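Local coordinates for protein response regulator aspartate phosphatase I (Bacillus subtilis subsp. subtilis, PDB 4I1A) that dephosphorylates the sporulation phosphotransferase Spo0F and activates excision and transfer of the mobile element ICEBs1 by promoting inactivation of its repressor ImmR, at residues M228-C233 against S244-L249; T265-T270 against A303-L308; E343-F348 against E359-S364. All coordinates share one frame; numbering follows the deposited sequence.

Contact 1 of 3, residues M228-C233 against S244-L249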
loop_
_atom_site.group_PDB
_atom_site.type_symbol
_atom_site.label_atom_id
_atom_site.label_comp_id
_atom_site.label_asym_id
_atom_site.label_seq_id
_atom_site.Cartn_x
_atom_site.Cartn_y
_atom_site.Cartn_z
ATOM N N MET A 228 -5.325 -8.283 4.537
ATOM C CA MET A 228 -5.073 -7.762 3.200
ATOM C C MET A 228 -3.575 -7.570 2.959
ATOM O O MET A 228 -3.028 -8.013 1.947
ATOM C CB MET A 228 -5.823 -6.440 2.995
ATOM C CG MET A 228 -5.710 -5.853 1.579
ATOM S SD MET A 228 -6.366 -4.167 1.450
ATOM C CE MET A 228 -5.194 -3.246 2.430
ATOM N N ASN A 229 -2.911 -6.913 3.898
ATOM C CA ASN A 229 -1.494 -6.617 3.741
ATOM C C ASN A 229 -0.627 -7.873 3.810
ATOM O O ASN A 229 0.371 -7.985 3.098
ATOM C CB ASN A 229 -1.065 -5.594 4.775
ATOM C CG ASN A 229 -1.517 -4.205 4.423
ATOM O OD1 ASN A 229 -1.358 -3.770 3.284
ATOM N ND2 ASN A 229 -2.090 -3.496 5.395
ATOM N N ILE A 230 -1.029 -8.817 4.658
ATOM C CA ILE A 230 -0.408 -10.132 4.695
ATOM C C ILE A 230 -0.515 -10.813 3.339
ATOM O O ILE A 230 0.483 -11.301 2.808
ATOM C CB ILE A 230 -1.012 -11.018 5.806
ATOM C CG1 ILE A 230 -0.501 -10.547 7.176
ATOM C CG2 ILE A 230 -0.612 -12.459 5.613
ATOM C CD1 ILE A 230 -1.246 -11.157 8.351
ATOM N N GLY A 231 -1.725 -10.824 2.778
ATOM C CA GLY A 231 -1.962 -11.391 1.462
ATOM C C GLY A 231 -1.113 -10.719 0.393
ATOM O O GLY A 231 -0.595 -11.383 -0.503
ATOM N N ILE A 232 -0.960 -9.400 0.489
ATOM C CA ILE A 232 -0.115 -8.671 -0.459
ATOM C C ILE A 232 1.365 -9.087 -0.384
ATOM O O ILE A 232 2.004 -9.286 -1.415
ATOM C CB ILE A 232 -0.252 -7.140 -0.285
ATOM C CG1 ILE A 232 -1.635 -6.692 -0.757
ATOM C CG2 ILE A 232 0.867 -6.386 -1.018
ATOM C CD1 ILE A 232 -1.851 -5.202 -0.657
ATOM N N CYS A 233 1.907 -9.222 0.829
ATOM C CA CYS A 233 3.286 -9.708 0.979
ATOM C C CYS A 233 3.452 -11.124 0.421
ATOM O O CYS A 233 4.415 -11.412 -0.295
ATOM C CB CYS A 233 3.742 -9.664 2.438
ATOM S SG CYS A 233 3.796 -8.010 3.131
ATOM N N SER A 244 -4.065 -15.994 -1.007
ATOM C CA SER A 244 -5.501 -16.096 -1.206
ATOM C C SER A 244 -6.309 -16.321 0.077
ATOM O O SER A 244 -7.382 -15.740 0.241
ATOM C CB SER A 244 -5.816 -17.176 -2.239
ATOM O OG SER A 244 -5.541 -16.697 -3.539
ATOM N N GLN A 245 -5.810 -17.166 0.974
ATOM C CA GLN A 245 -6.549 -17.460 2.202
ATOM C C GLN A 245 -6.642 -16.219 3.091
ATOM O O GLN A 245 -7.685 -15.960 3.692
ATOM C CB GLN A 245 -5.949 -18.649 2.960
ATOM C CG GLN A 245 -6.710 -19.029 4.240
ATOM C CD GLN A 245 -8.189 -19.373 4.010
ATOM O OE1 GLN A 245 -8.530 -20.190 3.148
ATOM N NE2 GLN A 245 -9.068 -18.753 4.794
ATOM N N HIS A 246 -5.570 -15.433 3.146
ATOM C CA HIS A 246 -5.614 -14.182 3.895
ATOM C C HIS A 246 -6.486 -13.125 3.210
ATOM O O HIS A 246 -7.149 -12.326 3.874
ATOM C CB HIS A 246 -4.206 -13.646 4.156
ATOM C CG HIS A 246 -3.503 -14.333 5.283
ATOM N ND1 HIS A 246 -3.708 -13.985 6.606
ATOM C CD2 HIS A 246 -2.608 -15.348 5.301
ATOM C CE1 HIS A 246 -2.966 -14.756 7.380
ATOM N NE2 HIS A 246 -2.289 -15.594 6.615
ATOM N N LEU A 247 -6.491 -13.136 1.881
ATOM C CA LEU A 247 -7.244 -12.152 1.107
ATOM C C LEU A 247 -8.760 -12.345 1.176
ATOM O O LEU A 247 -9.496 -11.362 1.208
ATOM C CB LEU A 247 -6.763 -12.111 -0.351
ATOM C CG LEU A 247 -5.401 -11.433 -0.591
ATOM C CD1 LEU A 247 -4.836 -11.836 -1.948
ATOM C CD2 LEU A 247 -5.496 -9.913 -0.486
ATOM N N ILE A 248 -9.229 -13.593 1.202
ATOM C CA ILE A 248 -10.661 -13.827 1.339
ATOM C C ILE A 248 -11.146 -13.514 2.752
ATOM O O ILE A 248 -12.295 -13.126 2.940
ATOM C CB ILE A 248 -11.104 -15.266 0.958
ATOM C CG1 ILE A 248 -10.462 -16.306 1.874
ATOM C CG2 ILE A 248 -10.802 -15.557 -0.496
ATOM C CD1 ILE A 248 -11.298 -17.561 2.019
ATOM N N LEU A 249 -10.277 -13.697 3.744
ATOM C CA LEU A 249 -10.623 -13.357 5.117
ATOM C C LEU A 249 -10.821 -11.851 5.209
ATOM O O LEU A 249 -11.744 -11.372 5.873
ATOM C CB LEU A 249 -9.536 -13.817 6.091
ATOM C CG LEU A 249 -9.465 -15.323 6.364
ATOM C CD1 LEU A 249 -8.401 -15.670 7.416
ATOM C CD2 LEU A 249 -10.828 -15.866 6.785
#
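Ile-230 and His-246 meet through two first torsions: CG2 of Ile-230 stands anti to its backbone N, and CG of His-246 stands anti to its carbonyl carbon (chi1 -79°). The methyl CG2 of Ile-230 thereby comes down over the centre of the imidazole face, 3.4 Å from the ring centroid of His-246 and 8° off the ring normal, a CH-pi contact. All five ring atoms lie at similar range from this methyl, while CD1 of Ile-230 reaches the CE1 side of the same ring. The polar end of the ring is engaged elsewhere: ND1 of His-246 is hydrogen-bonded to ND1 of His-227, one residue before 228-233, which would limit rotation of the imidazole. An alanine in place of His-246 would probably leave the Ile-230 methyl without its aromatic face and ND1 of His-227 without its mate. Beside this pair, Gly-231 lets the backbones close in. Its CA lies 4.0 Å from CG of Leu-247, and a CB on Gly-231 would clash with that atom. CD2 of Leu-247 reaches to 4.0 Å from the carbonyl O of Met-228. The axes approach to 7.6 Å at 156°, the antiparallel hairpin of a tetratricopeptide repeat; Gly-231 falls at the small-residue position of the first helix of the repeat, where the second helix packs close. Both segments belong to predicted repeat 4. Helix 200-215 covers Ile-230 through Phe-207 and Leu-208, and helix 261-275 packs on Met-228 through Thr-265.

Contact 2 of 3, residues T265-T270 against A303-L308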
loop_
_atom_site.group_PDB
_atom_site.type_symbol
_atom_site.label_atom_id
_atom_site.label_comp_id
_atom_site.label_asym_id
_atom_site.label_seq_id
_atom_site.Cartn_x
_atom_site.Cartn_y
_atom_site.Cartn_z
ATOM N N THR A 265 -8.533 -5.341 -2.602
ATOM C CA THR A 265 -8.518 -6.730 -2.172
ATOM C C THR A 265 -9.027 -7.673 -3.278
ATOM O O THR A 265 -8.467 -8.748 -3.488
ATOM C CB THR A 265 -9.399 -6.888 -0.908
ATOM O OG1 THR A 265 -8.931 -5.991 0.100
ATOM C CG2 THR A 265 -9.392 -8.319 -0.367
ATOM N N LEU A 266 -10.096 -7.286 -3.973
ATOM C CA LEU A 266 -10.614 -8.118 -5.064
ATOM C C LEU A 266 -9.639 -8.110 -6.226
ATOM O O LEU A 266 -9.464 -9.108 -6.930
ATOM C CB LEU A 266 -11.999 -7.644 -5.530
ATOM C CG LEU A 266 -13.157 -8.044 -4.614
ATOM C CD1 LEU A 266 -14.351 -7.116 -4.823
ATOM C CD2 LEU A 266 -13.543 -9.521 -4.835
ATOM N N PHE A 267 -8.992 -6.976 -6.421
ATOM C CA PHE A 267 -8.029 -6.873 -7.495
ATOM C C PHE A 267 -6.872 -7.836 -7.250
ATOM O O PHE A 267 -6.527 -8.650 -8.121
ATOM C CB PHE A 267 -7.528 -5.434 -7.651
ATOM C CG PHE A 267 -6.417 -5.302 -8.648
ATOM C CD1 PHE A 267 -6.704 -5.133 -9.996
ATOM C CD2 PHE A 267 -5.082 -5.396 -8.250
ATOM C CE1 PHE A 267 -5.686 -5.037 -10.932
ATOM C CE2 PHE A 267 -4.055 -5.306 -9.183
ATOM C CZ PHE A 267 -4.358 -5.122 -10.526
ATOM N N THR A 268 -6.288 -7.735 -6.060
ATOM C CA THR A 268 -5.150 -8.565 -5.663
ATOM C C THR A 268 -5.522 -10.046 -5.695
ATOM O O THR A 268 -4.745 -10.887 -6.152
ATOM C CB THR A 268 -4.644 -8.166 -4.251
ATOM O OG1 THR A 268 -4.520 -6.739 -4.188
ATOM C CG2 THR A 268 -3.276 -8.813 -3.926
ATOM N N LEU A 269 -6.725 -10.355 -5.225
ATOM C CA LEU A 269 -7.239 -11.717 -5.257
ATOM C C LEU A 269 -7.328 -12.224 -6.697
ATOM O O LEU A 269 -6.881 -13.332 -7.002
ATOM C CB LEU A 269 -8.609 -11.768 -4.577
ATOM C CG LEU A 269 -9.233 -13.125 -4.238
ATOM C CD1 LEU A 269 -8.226 -14.067 -3.597
ATOM C CD2 LEU A 269 -10.418 -12.923 -3.311
ATOM N N THR A 270 -7.887 -11.401 -7.582
ATOM C CA THR A 270 -8.027 -11.765 -8.985
ATOM C C THR A 270 -6.666 -12.079 -9.581
ATOM O O THR A 270 -6.470 -13.100 -10.255
ATOM C CB THR A 270 -8.642 -10.612 -9.818
ATOM O OG1 THR A 270 -9.917 -10.243 -9.278
ATOM C CG2 THR A 270 -8.803 -11.025 -11.277
ATOM N N ALA A 303 -8.848 1.082 -14.451
ATOM C CA ALA A 303 -7.712 0.932 -15.356
ATOM C C ALA A 303 -6.885 -0.312 -15.004
ATOM O O ALA A 303 -6.411 -1.041 -15.887
ATOM C CB ALA A 303 -6.844 2.187 -15.340
ATOM N N LYS A 304 -6.725 -0.573 -13.715
ATOM C CA LYS A 304 -5.954 -1.737 -13.317
ATOM C C LYS A 304 -6.635 -3.059 -13.687
ATOM O O LYS A 304 -5.970 -3.981 -14.169
ATOM C CB LYS A 304 -5.581 -1.666 -11.828
ATOM C CG LYS A 304 -4.505 -0.611 -11.537
ATOM C CD LYS A 304 -4.342 -0.336 -10.045
ATOM C CE LYS A 304 -3.117 0.555 -9.813
ATOM N NZ LYS A 304 -3.057 1.134 -8.445
ATOM N N PHE A 305 -7.949 -3.159 -13.468
ATOM C CA PHE A 305 -8.693 -4.338 -13.949
ATOM C C PHE A 305 -8.572 -4.520 -15.465
ATOM O O PHE A 305 -8.449 -5.645 -15.950
ATOM C CB PHE A 305 -10.158 -4.316 -13.503
ATOM C CG PHE A 305 -10.358 -4.781 -12.090
ATOM C CD1 PHE A 305 -10.189 -6.123 -11.757
ATOM C CD2 PHE A 305 -10.672 -3.878 -11.080
ATOM C CE1 PHE A 305 -10.352 -6.559 -10.440
ATOM C CE2 PHE A 305 -10.840 -4.309 -9.762
ATOM C CZ PHE A 305 -10.686 -5.649 -9.446
ATOM N N LYS A 306 -8.526 -3.411 -16.201
ATOM C CA LYS A 306 -8.310 -3.474 -17.652
ATOM C C LYS A 306 -6.974 -4.113 -18.050
ATOM O O LYS A 306 -6.870 -4.733 -19.116
ATOM C CB LYS A 306 -8.479 -2.101 -18.319
ATOM C CG LYS A 306 -9.877 -1.496 -18.170
ATOM C CD LYS A 306 -10.990 -2.543 -18.366
ATOM C CE LYS A 306 -12.296 -2.162 -17.636
ATOM N NZ LYS A 306 -12.135 -2.045 -16.138
ATOM N N ILE A 307 -5.959 -3.971 -17.202
ATOM C CA ILE A 307 -4.675 -4.630 -17.445
ATOM C C ILE A 307 -4.816 -6.145 -17.281
ATOM O O ILE A 307 -4.365 -6.916 -18.133
ATOM C CB ILE A 307 -3.555 -4.122 -16.498
ATOM C CG1 ILE A 307 -3.235 -2.647 -16.777
ATOM C CG2 ILE A 307 -2.284 -4.990 -16.650
ATOM C CD1 ILE A 307 -2.311 -2.020 -15.709
ATOM N N LEU A 308 -5.460 -6.567 -16.194
ATOM C CA LEU A 308 -5.739 -7.982 -15.986
ATOM C C LEU A 308 -6.583 -8.538 -17.144
ATOM O O LEU A 308 -6.315 -9.625 -17.661
ATOM C CB LEU A 308 -6.471 -8.185 -14.657
ATOM C CG LEU A 308 -5.707 -7.847 -13.374
ATOM C CD1 LEU A 308 -6.464 -8.399 -12.187
ATOM C CD2 LEU A 308 -4.230 -8.351 -13.384
#
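An edge-to-face aromatic pair, Phe-267 against Phe-305, forms the centre of this buried contact between two nearly parallel helices, 261-275 and 299-313, with helix 279-295 between them in the chain. It joins alternate helices of the right-handed TPR solenoid, 303-308 lying in predicted repeat 5. The ring centroids of Phe-267 and Phe-305 lie 5.3 Å apart with planes at 78°. CD1 of Phe-267 points at the middle of the Phe-305 face, and the two side chains run antiparallel past one another. CG of Phe-267, anti to its backbone N (chi1 174°), carries the ring toward 303-308. CZ of Phe-305 reaches back to 3.5 Å from CA of Phe-267. The neighbouring rim atom CE1 of Phe-267 lies against the backbone of the other helix, 3.4 Å from the carbonyl O of Lys-304, which sits at the ring edge in plane, and 3.5 Å from CB of Lys-304. CD1 of Leu-308 lies between CE1 of Phe-267 and CG2 of Thr-270, at 3.7 Å and 3.6 Å respectively. OG1 of Thr-270 lies at the edge of the Phe-305 ring and donates to the carbonyl O of Leu-266, which Thr-270 N grips from the opposite face. The Lys-304 amine leads away to salt bridges with Glu-300 and Asp-336. Helix 279-295 covers Thr-270 through Tyr-285 and Phe-286, helix 240-257 lies against Leu-266 through Leu-251, and helix 318-330 packs on Ile-307 through Ala-324 and Phe-325.

Contact 3 of 3, residues E343-F348 against E359-S364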
loop_
_atom_site.group_PDB
_atom_site.type_symbol
_atom_site.label_atom_id
_atom_site.label_comp_id
_atom_site.label_asym_id
_atom_site.label_seq_id
_atom_site.Cartn_x
_atom_site.Cartn_y
_atom_site.Cartn_z
ATOM N N GLU A 343 5.617 -6.379 -14.310
ATOM C CA GLU A 343 4.847 -7.619 -14.245
ATOM C C GLU A 343 4.373 -8.032 -15.632
ATOM O O GLU A 343 4.408 -9.210 -15.992
ATOM C CB GLU A 343 3.647 -7.453 -13.320
ATOM C CG GLU A 343 4.024 -7.204 -11.874
ATOM C CD GLU A 343 3.501 -8.276 -10.963
ATOM O OE1 GLU A 343 2.966 -7.933 -9.884
ATOM O OE2 GLU A 343 3.612 -9.466 -11.337
ATOM N N VAL A 344 3.948 -7.046 -16.414
ATOM C CA VAL A 344 3.489 -7.292 -17.767
ATOM C C VAL A 344 4.650 -7.721 -18.657
ATOM O O VAL A 344 4.529 -8.662 -19.452
ATOM C CB VAL A 344 2.757 -6.048 -18.351
ATOM C CG1 VAL A 344 2.411 -6.270 -19.812
ATOM C CG2 VAL A 344 1.488 -5.777 -17.552
ATOM N N ALA A 345 5.777 -7.032 -18.510
ATOM C CA ALA A 345 6.998 -7.395 -19.221
ATOM C C ALA A 345 7.461 -8.801 -18.863
ATOM O O ALA A 345 7.869 -9.552 -19.760
ATOM C CB ALA A 345 8.106 -6.393 -18.954
ATOM N N ASP A 346 7.406 -9.162 -17.571
ATOM C CA ASP A 346 7.841 -10.508 -17.161
ATOM C C ASP A 346 6.972 -11.579 -17.814
ATOM O O ASP A 346 7.463 -12.571 -18.360
ATOM C CB ASP A 346 7.822 -10.691 -15.635
ATOM C CG ASP A 346 8.903 -9.886 -14.929
ATOM O OD1 ASP A 346 9.792 -9.329 -15.617
ATOM O OD2 ASP A 346 8.858 -9.801 -13.683
ATOM N N TYR A 347 5.671 -11.345 -17.760
ATOM C CA TYR A 347 4.680 -12.241 -18.323
ATOM C C TYR A 347 4.897 -12.511 -19.818
ATOM O O TYR A 347 4.830 -13.656 -20.261
ATOM C CB TYR A 347 3.272 -11.684 -18.051
ATOM C CG TYR A 347 2.172 -12.446 -18.745
ATOM C CD1 TYR A 347 1.802 -12.141 -20.053
ATOM C CD2 TYR A 347 1.517 -13.488 -18.105
ATOM C CE1 TYR A 347 0.803 -12.844 -20.694
ATOM C CE2 TYR A 347 0.524 -14.205 -18.748
ATOM C CZ TYR A 347 0.166 -13.876 -20.039
ATOM O OH TYR A 347 -0.845 -14.581 -20.680
ATOM N N PHE A 348 5.148 -11.461 -20.590
ATOM C CA PHE A 348 5.407 -11.624 -22.018
ATOM C C PHE A 348 6.764 -12.289 -22.276
ATOM O O PHE A 348 6.932 -13.019 -23.261
ATOM C CB PHE A 348 5.295 -10.284 -22.760
ATOM C CG PHE A 348 3.880 -9.789 -22.898
ATOM C CD1 PHE A 348 2.864 -10.657 -23.263
ATOM C CD2 PHE A 348 3.557 -8.467 -22.612
ATOM C CE1 PHE A 348 1.543 -10.211 -23.367
ATOM C CE2 PHE A 348 2.252 -8.019 -22.712
ATOM C CZ PHE A 348 1.243 -8.893 -23.089
ATOM N N GLU A 359 8.996 -3.659 -24.936
ATOM C CA GLU A 359 8.187 -2.442 -24.910
ATOM C C GLU A 359 7.807 -2.075 -23.495
ATOM O O GLU A 359 7.826 -0.911 -23.122
ATOM C CB GLU A 359 6.925 -2.610 -25.761
ATOM C CG GLU A 359 5.848 -1.556 -25.500
ATOM C CD GLU A 359 4.803 -1.493 -26.605
ATOM O OE1 GLU A 359 5.191 -1.403 -27.791
ATOM O OE2 GLU A 359 3.595 -1.541 -26.289
ATOM N N TYR A 360 7.511 -3.083 -22.691
ATOM C CA TYR A 360 7.080 -2.843 -21.326
ATOM C C TYR A 360 8.234 -2.666 -20.330
ATOM O O TYR A 360 8.085 -1.956 -19.330
ATOM C CB TYR A 360 6.058 -3.911 -20.891
ATOM C CG TYR A 360 4.683 -3.588 -21.437
ATOM C CD1 TYR A 360 3.873 -2.642 -20.805
ATOM C CD2 TYR A 360 4.214 -4.185 -22.605
ATOM C CE1 TYR A 360 2.640 -2.312 -21.305
ATOM C CE2 TYR A 360 2.962 -3.870 -23.118
ATOM C CZ TYR A 360 2.185 -2.927 -22.462
ATOM O OH TYR A 360 0.953 -2.588 -22.950
ATOM N N TYR A 361 9.387 -3.276 -20.606
ATOM C CA TYR A 361 10.584 -2.978 -19.805
ATOM C C TYR A 361 10.977 -1.526 -20.054
ATOM O O TYR A 361 11.322 -0.810 -19.107
ATOM C CB TYR A 361 11.762 -3.929 -20.109
ATOM C CG TYR A 361 11.575 -5.332 -19.543
ATOM C CD1 TYR A 361 11.278 -5.526 -18.192
ATOM C CD2 TYR A 361 11.691 -6.462 -20.361
ATOM C CE1 TYR A 361 11.099 -6.814 -17.664
ATOM C CE2 TYR A 361 11.508 -7.748 -19.847
ATOM C CZ TYR A 361 11.205 -7.913 -18.495
ATOM O OH TYR A 361 11.008 -9.165 -17.967
ATOM N N ARG A 362 10.879 -1.091 -21.315
ATOM C CA ARG A 362 11.183 0.296 -21.684
ATOM C C ARG A 362 10.268 1.249 -20.959
ATOM O O ARG A 362 10.695 2.300 -20.495
ATOM C CB ARG A 362 11.046 0.524 -23.192
ATOM C CG ARG A 362 12.112 -0.203 -24.025
ATOM C CD ARG A 362 12.095 0.215 -25.491
ATOM N NE ARG A 362 13.431 0.614 -25.905
ATOM C CZ ARG A 362 13.713 1.723 -26.568
ATOM N NH1 ARG A 362 12.741 2.541 -26.928
ATOM N NH2 ARG A 362 14.969 2.004 -26.881
ATOM N N MET A 363 9.007 0.860 -20.829
ATOM C CA MET A 363 8.032 1.723 -20.184
ATOM C C MET A 363 8.315 1.867 -18.701
ATOM O O MET A 363 8.176 2.957 -18.137
ATOM C CB MET A 363 6.608 1.211 -20.393
ATOM C CG MET A 363 5.564 2.240 -20.002
ATOM S SD MET A 363 3.957 1.760 -20.595
ATOM C CE MET A 363 3.661 0.520 -19.396
ATOM N N SER A 364 8.711 0.765 -18.071
ATOM C CA SER A 364 9.088 0.797 -16.662
ATOM C C SER A 364 10.292 1.714 -16.437
ATOM O O SER A 364 10.357 2.397 -15.411
ATOM C CB SER A 364 9.409 -0.604 -16.141
ATOM O OG SER A 364 10.581 -1.103 -16.772
#
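The hydroxyl of Tyr-361 donates a hydrogen bond to OD1 of Asp-346 at 2.7 Å between OH and OD1; OD1 accepts through its anti lone pair, the one away from OD2. Ring and carboxylate planes are turned 52° apart, and the Asp-346 side chain runs roughly perpendicular to that of Tyr-361. The same Tyr-361 ring lies across Ala-345, whose CB sits over the centre of one face, 3.3 Å from the ring centroid, as a CH-pi contact. This CB also lies 3.8 Å from CB of Tyr-360, so the small residue is wedged between two consecutive tyrosines. CG of Tyr-360 stands anti to its carbonyl carbon (chi1 -80°), and its ring receives CG1 of Val-344 over one face, 3.8 Å from the centroid. CE2 of Phe-348 adds a looser contact with CE2 of Tyr-360. The axes lie 8.2 Å apart at 159°, an antiparallel helix pair of predicted TPR 6, with Ala-345 and Tyr-360 at the nearest backbone approach. Ser-357 OG is hydrogen-bonded to the carbonyl O of Ala-345. Helix 318-330 covers the apolar side, with Ile-321 on Val-344, Phe-348 and Tyr-360, while Ile-307 and Leu-311 of helix 299-313 also pack on Val-344.

Overall arrangement
Contacts 1 and 3 are the same kind of joint, antiparallel pairs of successive helices inside one predicted repeat, whereas contact 2 joins nearly parallel helices that have another helix between them in the chain. All three are largely buried, but contact 3 lies farther from the chain centre and has a partly exposed polar pair at its side, the one place where a hydrogen bond crosses between segments. A glycine in contact 1 and an alanine in contact 3 occupy the close approach; contact 2, with axes farther apart, is filled by phenylalanine rings. No helix is shared, yet contact 2 touches both others, while contacts 1 and 3 stay about 9 Å apart at their nearest atoms.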